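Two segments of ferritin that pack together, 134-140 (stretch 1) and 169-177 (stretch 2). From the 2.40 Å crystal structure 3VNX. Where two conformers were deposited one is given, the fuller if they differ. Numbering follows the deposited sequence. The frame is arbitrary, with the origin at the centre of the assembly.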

# COMPACT_ATOMS: atom_id res chain seq x y z
N LEU A 134 39.57 38.70 5.78
CA LEU A 134 38.43 39.40 5.19
C LEU A 134 37.18 39.29 6.07
O LEU A 134 36.43 40.25 6.23
N GLU A 135 36.97 38.11 6.66
CA GLU A 135 35.80 37.90 7.49
C GLU A 135 35.89 38.69 8.79
O GLU A 135 34.91 39.31 9.22
N LYS A 136 37.07 38.69 9.41
CA LYS A 136 37.31 39.53 10.60
C LYS A 136 37.07 41.01 10.27
O LYS A 136 36.38 41.72 11.01
N LEU A 137 37.64 41.45 9.15
CA LEU A 137 37.41 42.81 8.68
C LEU A 137 35.90 43.07 8.60
O LEU A 137 35.41 44.08 9.13
N ASN A 138 35.16 42.17 7.94
CA ASN A 138 33.74 42.41 7.77
C ASN A 138 32.97 42.38 9.09
O ASN A 138 31.95 43.04 9.23
N PHE A 139 33.47 41.62 10.06
CA PHE A 139 32.89 41.61 11.39
C PHE A 139 32.95 43.02 11.97
O PHE A 139 31.97 43.54 12.53
N GLN A 140 34.10 43.67 11.82
CA GLN A 140 34.23 45.03 12.31
C GLN A 140 33.36 45.99 11.50
O GLN A 140 32.68 46.86 12.08
N GLN A 169 28.07 36.54 11.29
CA GLN A 169 29.47 36.82 10.99
C GLN A 169 30.35 36.21 12.09
O GLN A 169 31.45 35.72 11.82
N VAL A 170 29.83 36.20 13.32
CA VAL A 170 30.53 35.53 14.41
C VAL A 170 30.80 34.06 14.06
O VAL A 170 31.94 33.60 14.11
N ASP A 171 29.75 33.32 13.70
CA ASP A 171 29.91 31.93 13.28
C ASP A 171 30.90 31.84 12.12
O ASP A 171 31.80 31.00 12.11
N ALA A 172 30.72 32.69 11.12
CA ALA A 172 31.61 32.67 9.96
C ALA A 172 33.09 32.81 10.35
O ALA A 172 33.93 32.02 9.88
N VAL A 173 33.40 33.78 11.21
CA VAL A 173 34.78 33.97 11.63
C VAL A 173 35.38 32.74 12.30
O VAL A 173 36.48 32.31 11.94
N LYS A 174 34.66 32.17 13.27
CA LYS A 174 35.13 30.96 13.95
C LYS A 174 35.38 29.82 12.95
O LYS A 174 36.43 29.15 13.01
N GLU A 175 34.44 29.62 12.02
CA GLU A 175 34.57 28.59 10.99
C GLU A 175 35.83 28.78 10.16
O GLU A 175 36.52 27.81 9.81
N HIS A 176 36.13 30.03 9.81
CA HIS A 176 37.34 30.28 9.02
C HIS A 176 38.61 30.13 9.86
O HIS A 176 39.63 29.67 9.35
N ALA A 177 38.53 30.47 11.13
CA ALA A 177 39.68 30.29 12.01
C ALA A 177 40.09 28.81 12.02
O ALA A 177 41.27 28.48 11.85

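A charged residue serves as the knob of this helix pair: the side chain of Glu135 sits in a hole formed by Gln169, Ala172, Val173 and His176, a place where an aliphatic group might be expected. The helices run nearly antiparallel, at 159°, and their axes approach to 9.2 Å. Glu135 points toward the partner helix. Its chi1, m, sets CG over one face of the His176 ring, 3.9 Å from its centroid, as a CH-pi contact; chi2, also m, then sets the direction of the carboxylate. That carboxylate is paid for: Gln169 NE2 donates to Glu135 OE1 at 2.7 Å with a nearly straight geometry, while OE2 is satisfied elsewhere in the structure.

Gln169 also points in, chi1 t and chi2 p, and serves two purposes. Its amide meets the acid, and its aliphatic stem packs on Phe139, with Gln169 CG 3.7 Å from Phe139 CB. Phe139, chi1 t, leaves its backbone sideways, and its ring extends crosswise to the partner helix, bringing Phe139 CZ to 4.0 Å from Val170 CG2. Val173, also t, adds apolar contacts with both Glu135 and Phe139: its CG2 lies 4.2 Å from Glu135 CB and 4.3 Å from Phe139 CB, while CG1 meets Lys136 CG at 4.1 Å. The rule here is to bury a carboxylate, give both of its oxygens a hydrogen bond, and pack its methylenes against apolar and ring surfaces.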

# COMPACT_ATOMS: atom_id res chain seq x y z
CB LEU A 134 38.15 38.89 3.78
CG LEU A 134 39.11 39.38 2.69
CD1 LEU A 134 38.77 38.79 1.33
CD2 LEU A 134 39.09 40.89 2.63
CB GLU A 135 35.62 36.41 7.76
CG GLU A 135 35.34 35.59 6.52
CD GLU A 135 34.03 35.99 5.87
OE1 GLU A 135 33.18 36.56 6.58
OE2 GLU A 135 33.86 35.74 4.66
CB LYS A 136 38.72 39.33 11.17
CG LYS A 136 38.96 37.89 11.66
CD LYS A 136 40.43 37.62 12.00
CE LYS A 136 40.80 38.11 13.39
NZ LYS A 136 42.24 37.91 13.74
CB LEU A 137 38.04 43.02 7.30
CG LEU A 137 38.49 44.44 6.96
CD1 LEU A 137 38.61 44.64 5.45
CD2 LEU A 137 37.59 45.50 7.57
CB ASN A 138 33.10 41.47 6.77
CG ASN A 138 31.79 42.01 6.25
OD1 ASN A 138 31.57 43.21 6.29
ND2 ASN A 138 30.91 41.13 5.78
CB PHE A 139 33.65 40.62 12.27
CG PHE A 139 33.10 40.47 13.66
CD1 PHE A 139 31.78 40.80 13.94
CD2 PHE A 139 33.90 39.98 14.68
CE1 PHE A 139 31.28 40.66 15.23
CE2 PHE A 139 33.41 39.83 15.95
CZ PHE A 139 32.09 40.18 16.24
CB GLN A 140 35.70 45.46 12.31
CG GLN A 140 36.49 44.77 13.41
CD GLN A 140 37.95 44.54 13.06
OE1 GLN A 140 38.84 44.85 13.85
NE2 GLN A 140 38.21 44.00 11.87
CB GLN A 169 29.70 38.32 10.82
CG GLN A 169 31.12 38.68 10.40
CD GLN A 169 31.52 38.09 9.06
OE1 GLN A 169 30.97 38.43 8.02
NE2 GLN A 169 32.51 37.20 9.08
CB VAL A 170 29.73 35.62 15.73
CG1 VAL A 170 30.38 34.79 16.83
CG2 VAL A 170 29.59 37.09 16.15
CB ASP A 171 28.57 31.36 12.83
CG ASP A 171 27.52 31.38 13.93
OD1 ASP A 171 27.89 31.15 15.10
OD2 ASP A 171 26.33 31.62 13.61
CB ALA A 172 31.20 33.73 8.94
CB VAL A 173 34.96 35.17 12.58
CG1 VAL A 173 36.34 35.10 13.25
CG2 VAL A 173 34.76 36.48 11.83
CB LYS A 174 34.15 30.52 15.04
CG LYS A 174 34.31 29.08 15.54
CD LYS A 174 35.42 28.93 16.55
CE LYS A 174 35.65 27.46 16.91
NZ LYS A 174 34.85 27.04 18.08
CB GLU A 175 33.34 28.59 10.07
CG GLU A 175 33.50 27.76 8.79
CD GLU A 175 32.38 28.03 7.79
OE1 GLU A 175 31.70 29.08 7.94
OE2 GLU A 175 32.18 27.22 6.86
CB HIS A 176 37.30 31.64 8.35
CG HIS A 176 36.40 31.70 7.16
ND1 HIS A 176 36.87 31.64 5.86
CD2 HIS A 176 35.06 31.81 7.07
CE1 HIS A 176 35.85 31.72 5.03
NE2 HIS A 176 34.74 31.82 5.73
CB ALA A 177 39.39 30.80 13.43